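Local atomic coordinates of lipase, class 3 (Penicillium roqueforti FM164, PDB entry 6L7N), a protein that probably hydrolyses the ester bonds of lipids such as triacylglycerols. Residues 55-60 against 78-83; 89-94 against 201-206; 219-224 against 234-239. One frame throughout, in Å; residues are numbered along the deposited sequence.

The three contacts follow one another along the chain. Contacts 1 and 3 lie at the two ends of the same mixed sheet, on opposite sides of the chain's centre, and their own centres are about 28 Å apart. Contact 2 joins helix 88-94 to the loop after strand 193-198. Its centre is about 23 Å from that of contact 1 and about 19 Å from that of contact 3. Strand 77-83 of contact 1 is followed in the chain by helix 88-94 of contact 2. The probable active site is a Ser-His-Asp triad of S147, H261 and D201. Contact 2 holds D201. F82 of contact 1 touches the probable nucleophile elbow, and the side chain of W221 of contact 3 lies near the probable triad without touching it.

Contact 1: residues 55-60 against 78-83; sequences YDFSNA and VVLSFR
N59 OD1 is gripped by both terminal nitrogens of R83. R83 NH1 donates to N59 OD1 at 2.9 Å and R83 NH2 to the same oxygen at 3.0 Å. The oxygen sits at the edge of the guanidinium, in its plane. Seen from the amide, both donors stand above the carbonyl plane, on the same face. The amide and guanidinium planes are turned 66° against each other. Bends at chi2 and chi3 of R83 place CD and NE for this approach. NH1 also donates to D64 O, which should help fix the rotation of the guanidinium.

The two strands run nearly parallel, 10° apart, with axes 9.2 Å from each other. They are not sheet neighbours. Strand 66-72 pairs antiparallel with each, and together they form a meander at one end of the alpha/beta-hydrolase sheet. The contact therefore reaches past a middle strand by side chains.

F57 does this with the tip of its ring. Its CZ meets F82 CE1 at 3.8 Å, the rings oblique with planes at 56°. F57 CZ also lies 4.0 Å from S81 O. At the edge of the F57 ring, CE1 approaches L80 CD1 at 4.4 Å. Helix 112-135 supplies I125 against F57 and L80, while F82 also packs on V152, A153 and A156 of helix 148-161.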
ATOM      1  N   TYR A  55       2.144   3.647 -17.560  1.00 10.68           N
ATOM      2  CA  TYR A  55       2.050   2.230 -17.837  1.00  8.17           C
ATOM      3  C   TYR A  55       0.977   1.675 -16.930  1.00  9.71           C
ATOM      4  O   TYR A  55       0.679   2.258 -15.893  1.00  9.52           O
ATOM      5  CB  TYR A  55       3.370   1.491 -17.572  1.00 11.58           C
ATOM      6  CG  TYR A  55       4.543   1.948 -18.411  1.00 18.23           C
ATOM      7  CD1 TYR A  55       4.669   1.547 -19.737  1.00 18.32           C
ATOM      8  CD2 TYR A  55       5.530   2.765 -17.877  1.00 16.67           C
ATOM      9  CE1 TYR A  55       5.737   1.944 -20.504  1.00 21.67           C
ATOM     10  CE2 TYR A  55       6.606   3.182 -18.649  1.00 13.02           C
ATOM     11  CZ  TYR A  55       6.706   2.763 -19.958  1.00 20.52           C
ATOM     12  OH  TYR A  55       7.771   3.163 -20.741  1.00 20.17           O
ATOM     13  N   ASP A  56       0.391   0.550 -17.320  1.00 11.75           N
ATOM     14  CA  ASP A  56      -0.506  -0.124 -16.394  1.00 10.26           C
ATOM     15  C   ASP A  56      -0.495  -1.618 -16.656  1.00  9.62           C
ATOM     16  O   ASP A  56       0.021  -2.104 -17.669  1.00  8.94           O
ATOM     17  CB  ASP A  56      -1.937   0.422 -16.456  1.00  7.53           C
ATOM     18  CG  ASP A  56      -2.434   0.610 -17.857  1.00 13.22           C
ATOM     19  OD1 ASP A  56      -2.124  -0.232 -18.740  1.00 12.42           O
ATOM     20  OD2 ASP A  56      -3.153   1.621 -18.060  1.00 11.45           O
ATOM     21  N   PHE A  57      -1.081  -2.341 -15.708  1.00 12.17           N
ATOM     22  CA  PHE A  57      -1.105  -3.792 -15.761  1.00 11.30           C
ATOM     23  C   PHE A  57      -2.395  -4.270 -15.108  1.00 13.03           C
ATOM     24  O   PHE A  57      -2.776  -3.783 -14.042  1.00 10.85           O
ATOM     25  CB  PHE A  57       0.141  -4.389 -15.093  1.00 14.62           C
ATOM     26  CG  PHE A  57       0.509  -3.760 -13.766  1.00 13.79           C
ATOM     27  CD1 PHE A  57       1.226  -2.574 -13.714  1.00 12.41           C
ATOM     28  CD2 PHE A  57       0.174  -4.386 -12.578  1.00 17.73           C
ATOM     29  CE1 PHE A  57       1.575  -2.006 -12.500  1.00 18.67           C
ATOM     30  CE2 PHE A  57       0.523  -3.829 -11.360  1.00 16.19           C
ATOM     31  CZ  PHE A  57       1.225  -2.634 -11.323  1.00 18.68           C
ATOM     32  N   SER A  58      -3.083  -5.195 -15.769  1.00 13.09           N
ATOM     33  CA  SER A  58      -4.453  -5.533 -15.417  1.00 12.68           C
ATOM     34  C   SER A  58      -4.511  -6.880 -14.718  1.00 16.71           C
ATOM     35  O   SER A  58      -3.660  -7.748 -14.935  1.00 17.32           O
ATOM     36  CB  SER A  58      -5.347  -5.576 -16.665  1.00 11.24           C
ATOM     37  OG  SER A  58      -6.677  -5.937 -16.332  1.00 20.47           O
ATOM     38  N   ASN A  59      -5.530  -7.051 -13.881  1.00 13.44           N
ATOM     39  CA  ASN A  59      -5.823  -8.402 -13.435  1.00 16.93           C
ATOM     40  C   ASN A  59      -6.444  -9.177 -14.592  1.00 24.74           C
ATOM     41  O   ASN A  59      -6.900  -8.610 -15.594  1.00 18.19           O
ATOM     42  CB  ASN A  59      -6.715  -8.409 -12.179  1.00 11.85           C
ATOM     43  CG  ASN A  59      -8.074  -7.709 -12.371  1.00 22.74           C
ATOM     44  OD1 ASN A  59      -8.919  -7.729 -11.466  1.00 23.12           O
ATOM     45  ND2 ASN A  59      -8.282  -7.092 -13.525  1.00 19.59           N
ATOM     46  N   ALA A  60      -6.423 -10.492 -14.460  1.00 14.66           N
ATOM     47  CA  ALA A  60      -6.811 -11.345 -15.567  1.00 22.90           C
ATOM     48  C   ALA A  60      -6.984 -12.770 -15.068  1.00 14.90           C
ATOM     49  O   ALA A  60      -7.199 -12.991 -13.873  1.00 13.72           O
ATOM     50  CB  ALA A  60      -5.765 -11.282 -16.683  1.00 19.48           C
ATOM     51  N   VAL A  78       6.712  10.226  -9.591  1.00  8.55           N
ATOM     52  CA  VAL A  78       6.296   9.026 -10.296  1.00  8.14           C
ATOM     53  C   VAL A  78       5.623   8.131  -9.273  1.00 13.81           C
ATOM     54  O   VAL A  78       6.145   7.958  -8.168  1.00  9.55           O
ATOM     55  CB  VAL A  78       7.500   8.326 -10.946  1.00 12.36           C
ATOM     56  CG1 VAL A  78       7.087   7.019 -11.588  1.00 13.51           C
ATOM     57  CG2 VAL A  78       8.136   9.257 -11.990  1.00 11.25           C
ATOM     58  N   VAL A  79       4.451   7.601  -9.621  1.00  6.62           N
ATOM     59  CA  VAL A  79       3.595   6.880  -8.682  1.00  9.76           C
ATOM     60  C   VAL A  79       3.399   5.467  -9.199  1.00 11.10           C
ATOM     61  O   VAL A  79       2.909   5.266 -10.316  1.00  8.41           O
ATOM     62  CB  VAL A  79       2.241   7.577  -8.484  1.00  8.19           C
ATOM     63  CG1 VAL A  79       1.344   6.773  -7.542  1.00  8.89           C
ATOM     64  CG2 VAL A  79       2.440   9.011  -7.972  1.00 10.70           C
ATOM     65  N   LEU A  80       3.760   4.492  -8.376  1.00  5.35           N
ATOM     66  CA  LEU A  80       3.568   3.081  -8.664  1.00  6.40           C
ATOM     67  C   LEU A  80       2.487   2.601  -7.710  1.00  8.90           C
ATOM     68  O   LEU A  80       2.721   2.543  -6.502  1.00  7.46           O
ATOM     69  CB  LEU A  80       4.865   2.304  -8.448  1.00  6.27           C
ATOM     70  CG  LEU A  80       4.801   0.778  -8.536  1.00  7.99           C
ATOM     71  CD1 LEU A  80       4.123   0.321  -9.830  1.00 12.22           C
ATOM     72  CD2 LEU A  80       6.229   0.223  -8.410  1.00  6.14           C
ATOM     73  N   SER A  81       1.320   2.252  -8.247  1.00  8.89           N
ATOM     74  CA  SER A  81       0.158   1.909  -7.437  1.00  9.92           C
ATOM     75  C   SER A  81      -0.247   0.465  -7.685  1.00 10.41           C
ATOM     76  O   SER A  81      -0.355   0.040  -8.847  1.00  8.78           O
ATOM     77  CB  SER A  81      -1.013   2.835  -7.752  1.00 10.91           C
ATOM     78  OG  SER A  81      -2.201   2.359  -7.152  1.00 26.54           O
ATOM     79  N   PHE A  82      -0.490  -0.270  -6.590  1.00  7.04           N
ATOM     80  CA  PHE A  82      -0.880  -1.677  -6.632  1.00  8.65           C
ATOM     81  C   PHE A  82      -2.257  -1.896  -6.021  1.00  8.84           C
ATOM     82  O   PHE A  82      -2.533  -1.422  -4.910  1.00  8.11           O
ATOM     83  CB  PHE A  82       0.110  -2.562  -5.857  1.00  4.49           C
ATOM     84  CG  PHE A  82       1.466  -2.655  -6.469  1.00  7.80           C
ATOM     85  CD1 PHE A  82       1.720  -3.541  -7.502  1.00 10.29           C
ATOM     86  CD2 PHE A  82       2.504  -1.875  -5.989  1.00  5.52           C
ATOM     87  CE1 PHE A  82       2.988  -3.630  -8.056  1.00 13.07           C
ATOM     88  CE2 PHE A  82       3.758  -1.964  -6.527  1.00  7.09           C
ATOM     89  CZ  PHE A  82       4.007  -2.843  -7.572  1.00 10.38           C
ATOM     90  N   ARG A  83      -3.095  -2.646  -6.730  1.00  6.64           N
ATOM     91  CA  ARG A  83      -4.314  -3.237  -6.197  1.00  5.58           C
ATOM     92  C   ARG A  83      -4.134  -4.749  -6.185  1.00  8.90           C
ATOM     93  O   ARG A  83      -3.744  -5.344  -7.199  1.00  9.71           O
ATOM     94  CB  ARG A  83      -5.536  -2.846  -7.044  1.00  9.19           C
ATOM     95  CG  ARG A  83      -6.878  -3.198  -6.420  1.00 14.01           C
ATOM     96  CD  ARG A  83      -7.847  -3.830  -7.437  1.00 16.94           C
ATOM     97  NE  ARG A  83      -7.481  -5.212  -7.739  1.00 10.43           N
ATOM     98  CZ  ARG A  83      -7.837  -5.868  -8.835  1.00 13.37           C
ATOM     99  NH1 ARG A  83      -7.443  -7.128  -9.017  1.00 17.88           N
ATOM    100  NH2 ARG A  83      -8.605  -5.283  -9.743  1.00 12.44           N
TER

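Contact 2: residues 89-94 against 201-206; sequences RNWVSD and DPVPKL
V92 is the bump that helix 88-94 pushes at the loop, and P202, V203 and L206 form the hollow that receives it. Its CG2 meets V203 CG2 at 3.7 Å, branch against branch, with the side chains crossing at about a right angle. Its other branch is anti to the backbone N (chi1 170°). That methyl, V92 CG1, is 4.3 Å from P202 CB and 4.1 Å from L206 CD1.

L206 returns the fit. Its CD1 settles on the helix backbone, 4.0 Å from V92 CA. W91 adds the outer end of its six-membered ring, which slides past L206 in the opposite direction. W91 CH2 lies 3.7 Å from L206 CB, and L206 O sits at the ring edge, in plane. W91 CZ3 touches V203 CG1 at 4.0 Å, so V203 gives one methyl to W91 and the other to V92. No hydrogen bond crosses this apolar joint.

The loop contains an Asx turn, in which V203 N donates to D201 OD1 at 3.0 Å. D201 OD2 is hydrogen-bonded to H261 ND1 and Y264 OH. The arrangement fits the acid loop of an alpha/beta hydrolase, with D201 as the probable triad aspartate.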
ATOM      1  N   ARG A  89     -12.246 -10.592   2.284  1.00  8.15           N
ATOM      2  CA  ARG A  89     -12.928 -11.294   3.371  1.00  9.79           C
ATOM      3  C   ARG A  89     -12.541 -12.770   3.403  1.00  8.45           C
ATOM      4  O   ARG A  89     -12.304 -13.341   4.481  1.00  9.35           O
ATOM      5  CB  ARG A  89     -14.447 -11.142   3.242  1.00 10.43           C
ATOM      6  CG  ARG A  89     -15.223 -11.807   4.402  1.00 13.60           C
ATOM      7  CD  ARG A  89     -16.739 -11.713   4.207  1.00 18.79           C
ATOM      8  NE  ARG A  89     -17.160 -10.329   4.035  1.00 17.25           N
ATOM      9  CZ  ARG A  89     -17.519  -9.524   5.030  1.00 18.49           C
ATOM     10  NH1 ARG A  89     -17.879  -8.280   4.770  1.00 15.18           N
ATOM     11  NH2 ARG A  89     -17.526  -9.960   6.284  1.00 16.90           N
ATOM     12  N   ASN A  90     -12.459 -13.410   2.233  1.00  7.61           N
ATOM     13  CA  ASN A  90     -12.090 -14.825   2.213  1.00  8.46           C
ATOM     14  C   ASN A  90     -10.656 -15.026   2.663  1.00 10.12           C
ATOM     15  O   ASN A  90     -10.333 -16.059   3.258  1.00  9.09           O
ATOM     16  CB  ASN A  90     -12.289 -15.413   0.819  1.00 10.76           C
ATOM     17  CG  ASN A  90     -13.743 -15.542   0.471  1.00 11.55           C
ATOM     18  OD1 ASN A  90     -14.595 -14.973   1.154  1.00 18.21           O
ATOM     19  ND2 ASN A  90     -14.045 -16.271  -0.594  1.00 12.48           N
ATOM     20  N   TRP A  91      -9.798 -14.042   2.392  1.00  7.13           N
ATOM     21  CA  TRP A  91      -8.418 -14.077   2.855  1.00  5.00           C
ATOM     22  C   TRP A  91      -8.358 -14.026   4.377  1.00  9.31           C
ATOM     23  O   TRP A  91      -7.677 -14.837   5.009  1.00 11.79           O
ATOM     24  CB  TRP A  91      -7.655 -12.905   2.202  1.00  6.24           C
ATOM     25  CG  TRP A  91      -6.194 -12.804   2.496  1.00  7.15           C
ATOM     26  CD1 TRP A  91      -5.168 -13.370   1.794  1.00  9.76           C
ATOM     27  CD2 TRP A  91      -5.598 -12.062   3.559  1.00  7.32           C
ATOM     28  NE1 TRP A  91      -3.957 -13.036   2.373  1.00  8.50           N
ATOM     29  CE2 TRP A  91      -4.196 -12.230   3.456  1.00  7.73           C
ATOM     30  CE3 TRP A  91      -6.113 -11.262   4.586  1.00  7.56           C
ATOM     31  CZ2 TRP A  91      -3.304 -11.640   4.354  1.00  7.89           C
ATOM     32  CZ3 TRP A  91      -5.225 -10.667   5.475  1.00  6.86           C
ATOM     33  CH2 TRP A  91      -3.835 -10.855   5.347  1.00  6.51           C
ATOM     34  N   VAL A  92      -9.106 -13.103   4.989  1.00  6.98           N
ATOM     35  CA  VAL A  92      -9.175 -13.052   6.452  1.00  5.43           C
ATOM     36  C   VAL A  92      -9.684 -14.380   7.007  1.00 10.53           C
ATOM     37  O   VAL A  92      -9.121 -14.945   7.953  1.00  9.54           O
ATOM     38  CB  VAL A  92     -10.073 -11.885   6.905  1.00  8.72           C
ATOM     39  CG1 VAL A  92     -10.349 -11.959   8.412  1.00  5.71           C
ATOM     40  CG2 VAL A  92      -9.452 -10.543   6.514  1.00  8.44           C
ATOM     41  N   SER A  93     -10.744 -14.908   6.407  1.00  8.75           N
ATOM     42  CA  SER A  93     -11.428 -16.031   7.025  1.00 10.33           C
ATOM     43  C   SER A  93     -10.699 -17.351   6.819  1.00 12.69           C
ATOM     44  O   SER A  93     -10.805 -18.237   7.673  1.00  7.21           O
ATOM     45  CB  SER A  93     -12.860 -16.121   6.500  1.00 14.82           C
ATOM     46  OG  SER A  93     -12.896 -16.114   5.086  1.00 29.96           O
ATOM     47  N   ASP A  94      -9.937 -17.508   5.732  1.00 10.91           N
ATOM     48  CA  ASP A  94      -9.443 -18.833   5.393  1.00 13.17           C
ATOM     49  C   ASP A  94      -8.051 -18.865   4.788  1.00 16.35           C
ATOM     50  O   ASP A  94      -7.546 -19.963   4.527  1.00 13.45           O
ATOM     51  CB  ASP A  94     -10.415 -19.531   4.417  1.00 18.09           C
ATOM     52  CG  ASP A  94     -11.659 -20.038   5.104  1.00  9.44           C
ATOM     53  OD1 ASP A  94     -11.551 -21.007   5.874  1.00 14.94           O
ATOM     54  OD2 ASP A  94     -12.744 -19.467   4.881  1.00 14.98           O
ATOM     55  N   ASP A 201      -9.737  -2.785  12.131  1.00  8.55           N
ATOM     56  CA  ASP A 201      -9.588  -3.478  10.848  1.00  5.67           C
ATOM     57  C   ASP A 201      -8.869  -4.812  11.043  1.00  8.44           C
ATOM     58  O   ASP A 201      -7.773  -4.846  11.613  1.00  5.79           O
ATOM     59  CB  ASP A 201      -8.819  -2.558   9.894  1.00  7.14           C
ATOM     60  CG  ASP A 201      -8.641  -3.129   8.493  1.00  9.09           C
ATOM     61  OD1 ASP A 201      -9.123  -4.242   8.190  1.00  5.01           O
ATOM     62  OD2 ASP A 201      -7.961  -2.445   7.689  1.00  7.24           O
ATOM     63  N   PRO A 202      -9.468  -5.939  10.636  1.00  7.70           N
ATOM     64  CA  PRO A 202      -8.787  -7.235  10.826  1.00  9.00           C
ATOM     65  C   PRO A 202      -7.626  -7.462   9.880  1.00  9.59           C
ATOM     66  O   PRO A 202      -6.722  -8.248  10.195  1.00  5.09           O
ATOM     67  CB  PRO A 202      -9.902  -8.258  10.576  1.00  8.01           C
ATOM     68  CG  PRO A 202     -10.882  -7.543   9.703  1.00  7.17           C
ATOM     69  CD  PRO A 202     -10.855  -6.107  10.173  1.00  6.20           C
ATOM     70  N   VAL A 203      -7.605  -6.797   8.734  1.00  6.54           N
ATOM     71  CA  VAL A 203      -6.618  -7.153   7.721  1.00  8.30           C
ATOM     72  C   VAL A 203      -5.196  -6.833   8.185  1.00  5.76           C
ATOM     73  O   VAL A 203      -4.320  -7.691   8.023  1.00  5.37           O
ATOM     74  CB  VAL A 203      -6.962  -6.498   6.380  1.00  9.09           C
ATOM     75  CG1 VAL A 203      -5.848  -6.737   5.359  1.00  7.46           C
ATOM     76  CG2 VAL A 203      -8.292  -7.066   5.884  1.00  7.72           C
ATOM     77  N   PRO A 204      -4.905  -5.668   8.778  1.00  4.65           N
ATOM     78  CA  PRO A 204      -3.543  -5.443   9.299  1.00  6.84           C
ATOM     79  C   PRO A 204      -3.167  -6.334  10.467  1.00  7.59           C
ATOM     80  O   PRO A 204      -2.031  -6.246  10.946  1.00  8.20           O
ATOM     81  CB  PRO A 204      -3.571  -3.968   9.735  1.00  4.34           C
ATOM     82  CG  PRO A 204      -4.644  -3.350   8.893  1.00  5.41           C
ATOM     83  CD  PRO A 204      -5.684  -4.418   8.779  1.00  7.97           C
ATOM     84  N   LYS A 205      -4.085  -7.145  10.983  1.00  5.87           N
ATOM     85  CA  LYS A 205      -3.753  -8.039  12.085  1.00  7.51           C
ATOM     86  C   LYS A 205      -3.183  -9.367  11.608  1.00  9.38           C
ATOM     87  O   LYS A 205      -2.751 -10.180  12.436  1.00  8.87           O
ATOM     88  CB  LYS A 205      -4.988  -8.278  12.956  1.00  6.13           C
ATOM     89  CG  LYS A 205      -5.583  -6.996  13.530  1.00  8.23           C
ATOM     90  CD  LYS A 205      -6.864  -7.287  14.280  1.00 10.40           C
ATOM     91  CE  LYS A 205      -7.457  -6.041  14.920  1.00  7.54           C
ATOM     92  NZ  LYS A 205      -8.579  -6.430  15.857  1.00  9.29           N
ATOM     93  N   LEU A 206      -3.138  -9.588  10.298  1.00  7.92           N
ATOM     94  CA  LEU A 206      -2.733 -10.851   9.713  1.00  8.80           C
ATOM     95  C   LEU A 206      -1.558 -10.661   8.757  1.00  6.15           C
ATOM     96  O   LEU A 206      -1.408  -9.593   8.147  1.00  6.28           O
ATOM     97  CB  LEU A 206      -3.902 -11.512   8.969  1.00  7.50           C
ATOM     98  CG  LEU A 206      -4.997 -12.094   9.892  1.00 12.66           C
ATOM     99  CD1 LEU A 206      -6.313 -12.335   9.165  1.00  8.54           C
ATOM    100  CD2 LEU A 206      -4.535 -13.381  10.580  1.00  8.12           C
TER

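Contact 3: residues 219-224 against 234-239; sequences EYWITS and DIKVID
The Y220 ring has V237 CG1 over one face, 4.3 Å above the plane and offset toward the rim. At its edge, in plane, I235 CG2 lies 3.9 Å from Y220 CD1. F12 meets this ring edge-to-face. The W221 ring carries T223 CG2 of its own segment over its centre on one face. I238 CD1 comes to it obliquely and is 3.5 Å from W221 CB. W221 NE1 donates to T199 O.

Strands 219-222 and 235-238 pair antiparallel at the end of the large mixed sheet, where 235-238 is the outermost strand. E219 with I238 and W221 with K236 are hydrogen-bonded pairs. The W221 N to K236 O bond is 2.8 Å and nearly straight, at 172°. T223 N, just after strand 219-222, donates to D234 O at 2.8 Å.

E219 and I238 lie side by side on the face that also bears W221. E219 CG is anti to the backbone N (chi1 166°), and OE1 reaches I238 CD1 at 3.7 Å. OE2 is hydrogen-bonded to T197 OG1 and N247 N. An alanine here would probably leave N247 N and T197 OG1 without this acceptor and open a gap beside I238 CD1. On the other face, I222 CG1 touches I235 CG1 at 4.2 Å.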
ATOM      1  N   GLU A 219       3.527   2.783  12.897  1.00  6.41           N
ATOM      2  CA  GLU A 219       2.139   2.572  12.511  1.00  7.75           C
ATOM      3  C   GLU A 219       1.380   3.886  12.680  1.00  8.24           C
ATOM      4  O   GLU A 219       1.445   4.504  13.744  1.00  9.77           O
ATOM      5  CB  GLU A 219       1.499   1.469  13.372  1.00  6.50           C
ATOM      6  CG  GLU A 219      -0.033   1.387  13.309  1.00  5.69           C
ATOM      7  CD  GLU A 219      -0.627   0.478  14.364  1.00 11.06           C
ATOM      8  OE1 GLU A 219       0.134  -0.033  15.205  1.00 11.81           O
ATOM      9  OE2 GLU A 219      -1.863   0.280  14.361  1.00 10.55           O
ATOM     10  N   TYR A 220       0.673   4.310  11.637  1.00  7.88           N
ATOM     11  CA  TYR A 220      -0.218   5.464  11.700  1.00  8.38           C
ATOM     12  C   TYR A 220      -1.624   4.911  11.886  1.00  8.25           C
ATOM     13  O   TYR A 220      -2.248   4.434  10.937  1.00  7.22           O
ATOM     14  CB  TYR A 220      -0.101   6.313  10.439  1.00  9.33           C
ATOM     15  CG  TYR A 220       1.188   7.105  10.420  1.00  9.68           C
ATOM     16  CD1 TYR A 220       1.245   8.386  10.968  1.00 13.90           C
ATOM     17  CD2 TYR A 220       2.352   6.562   9.898  1.00  8.53           C
ATOM     18  CE1 TYR A 220       2.431   9.111  10.964  1.00 14.72           C
ATOM     19  CE2 TYR A 220       3.541   7.287   9.887  1.00  9.17           C
ATOM     20  CZ  TYR A 220       3.572   8.556  10.429  1.00 14.14           C
ATOM     21  OH  TYR A 220       4.748   9.286  10.430  1.00 12.76           O
ATOM     22  N   TRP A 221      -2.101   4.958  13.120  1.00  8.71           N
ATOM     23  CA  TRP A 221      -3.350   4.329  13.530  1.00  9.42           C
ATOM     24  C   TRP A 221      -4.439   5.396  13.539  1.00 13.92           C
ATOM     25  O   TRP A 221      -4.444   6.280  14.402  1.00 12.21           O
ATOM     26  CB  TRP A 221      -3.174   3.697  14.910  1.00  9.86           C
ATOM     27  CG  TRP A 221      -4.326   2.888  15.407  1.00 11.47           C
ATOM     28  CD1 TRP A 221      -5.236   2.177  14.663  1.00  7.66           C
ATOM     29  CD2 TRP A 221      -4.695   2.705  16.776  1.00  7.10           C
ATOM     30  NE1 TRP A 221      -6.146   1.557  15.503  1.00  8.02           N
ATOM     31  CE2 TRP A 221      -5.823   1.864  16.802  1.00  9.18           C
ATOM     32  CE3 TRP A 221      -4.165   3.169  17.991  1.00 12.19           C
ATOM     33  CZ2 TRP A 221      -6.444   1.484  17.993  1.00 15.21           C
ATOM     34  CZ3 TRP A 221      -4.778   2.786  19.172  1.00 12.34           C
ATOM     35  CH2 TRP A 221      -5.900   1.947  19.166  1.00 12.34           C
ATOM     36  N   ILE A 222      -5.338   5.318  12.566  1.00  9.78           N
ATOM     37  CA  ILE A 222      -6.500   6.193  12.479  1.00  9.01           C
ATOM     38  C   ILE A 222      -7.565   5.664  13.427  1.00 14.90           C
ATOM     39  O   ILE A 222      -8.061   4.547  13.256  1.00 10.94           O
ATOM     40  CB  ILE A 222      -7.028   6.258  11.042  1.00 12.42           C
ATOM     41  CG1 ILE A 222      -5.883   6.549  10.066  1.00 11.99           C
ATOM     42  CG2 ILE A 222      -8.109   7.333  10.920  1.00 12.45           C
ATOM     43  CD1 ILE A 222      -6.137   6.048   8.676  1.00 11.67           C
ATOM     44  N   THR A 223      -7.909   6.459  14.438  1.00 14.49           N
ATOM     45  CA  THR A 223      -8.813   6.014  15.488  1.00 15.35           C
ATOM     46  C   THR A 223     -10.246   6.488  15.282  1.00 18.92           C
ATOM     47  O   THR A 223     -11.141   6.038  16.008  1.00 15.49           O
ATOM     48  CB  THR A 223      -8.304   6.497  16.850  1.00 18.50           C
ATOM     49  OG1 THR A 223      -8.223   7.926  16.835  1.00 20.39           O
ATOM     50  CG2 THR A 223      -6.926   5.938  17.118  1.00 21.47           C
ATOM     51  N   SER A 224     -10.482   7.375  14.319  1.00 18.57           N
ATOM     52  CA  SER A 224     -11.821   7.866  14.048  1.00 17.18           C
ATOM     53  C   SER A 224     -12.661   6.785  13.360  1.00 22.70           C
ATOM     54  O   SER A 224     -12.123   5.886  12.710  1.00 19.90           O
ATOM     55  CB  SER A 224     -11.752   9.130  13.188  1.00 16.76           C
ATOM     56  OG  SER A 224     -10.866   8.979  12.087  1.00 23.74           O
ATOM     57  N   ASP A 234      -6.864  12.464  15.144  1.00 15.21           N
ATOM     58  CA  ASP A 234      -7.429  11.131  14.959  1.00 14.28           C
ATOM     59  C   ASP A 234      -6.398  10.092  14.516  1.00 15.20           C
ATOM     60  O   ASP A 234      -6.776   8.979  14.130  1.00 11.82           O
ATOM     61  CB  ASP A 234      -8.579  11.187  13.956  1.00 18.83           C
ATOM     62  CG  ASP A 234      -9.776  11.944  14.495  1.00 20.23           C
ATOM     63  OD1 ASP A 234     -10.145  11.709  15.669  1.00 21.04           O
ATOM     64  OD2 ASP A 234     -10.327  12.782  13.752  1.00 26.35           O
ATOM     65  N   ILE A 235      -5.112  10.425  14.552  1.00 16.42           N
ATOM     66  CA  ILE A 235      -4.055   9.498  14.156  1.00 13.61           C
ATOM     67  C   ILE A 235      -3.044   9.417  15.292  1.00 16.94           C
ATOM     68  O   ILE A 235      -2.499  10.442  15.721  1.00 15.69           O
ATOM     69  CB  ILE A 235      -3.369   9.926  12.847  1.00 11.57           C
ATOM     70  CG1 ILE A 235      -4.398  10.080  11.722  1.00 13.31           C
ATOM     71  CG2 ILE A 235      -2.325   8.892  12.441  1.00 12.44           C
ATOM     72  CD1 ILE A 235      -3.788  10.458  10.398  1.00 17.85           C
ATOM     73  N   LYS A 236      -2.810   8.206  15.787  1.00 14.19           N
ATOM     74  CA  LYS A 236      -1.782   7.920  16.776  1.00 13.18           C
ATOM     75  C   LYS A 236      -0.614   7.223  16.095  1.00 14.08           C
ATOM     76  O   LYS A 236      -0.808   6.376  15.222  1.00 14.53           O
ATOM     77  CB  LYS A 236      -2.342   7.029  17.892  1.00 11.95           C
ATOM     78  CG  LYS A 236      -3.707   7.452  18.403  1.00 18.27           C
ATOM     79  CD  LYS A 236      -3.766   7.426  19.920  1.00 24.50           C
ATOM     80  CE  LYS A 236      -5.213   7.431  20.400  1.00 26.43           C
ATOM     81  NZ  LYS A 236      -6.072   8.331  19.563  1.00 32.52           N
ATOM     82  N   VAL A 237       0.607   7.585  16.472  1.00 10.91           N
ATOM     83  CA  VAL A 237       1.789   6.970  15.879  1.00  9.90           C
ATOM     84  C   VAL A 237       2.339   5.956  16.875  1.00 10.51           C
ATOM     85  O   VAL A 237       2.619   6.290  18.034  1.00 11.57           O
ATOM     86  CB  VAL A 237       2.830   8.029  15.478  1.00  9.21           C
ATOM     87  CG1 VAL A 237       3.918   7.412  14.611  1.00 15.45           C
ATOM     88  CG2 VAL A 237       2.143   9.141  14.715  1.00 12.82           C
ATOM     89  N   ILE A 238       2.435   4.701  16.447  1.00 12.58           N
ATOM     90  CA  ILE A 238       2.897   3.601  17.294  1.00 11.30           C
ATOM     91  C   ILE A 238       4.261   3.163  16.779  1.00 14.54           C
ATOM     92  O   ILE A 238       4.412   2.851  15.591  1.00 12.10           O
ATOM     93  CB  ILE A 238       1.893   2.443  17.308  1.00 11.86           C
ATOM     94  CG1 ILE A 238       0.604   2.885  17.999  1.00 19.81           C
ATOM     95  CG2 ILE A 238       2.453   1.245  18.035  1.00  8.37           C
ATOM     96  CD1 ILE A 238      -0.529   3.055  17.070  1.00 16.06           C
ATOM     97  N   ASP A 239       5.263   3.151  17.661  1.00 12.04           N
ATOM     98  CA  ASP A 239       6.647   3.005  17.216  1.00 13.11           C
ATOM     99  C   ASP A 239       7.156   1.565  17.199  1.00 14.75           C
ATOM    100  O   ASP A 239       8.270   1.330  16.722  1.00 16.00           O
ATOM    101  CB  ASP A 239       7.569   3.879  18.073  1.00 12.81           C
ATOM    102  CG  ASP A 239       7.125   5.335  18.088  1.00 17.55           C
ATOM    103  OD1 ASP A 239       6.456   5.747  17.121  1.00 16.75           O
ATOM    104  OD2 ASP A 239       7.450   6.070  19.048  1.00 30.21           O
TER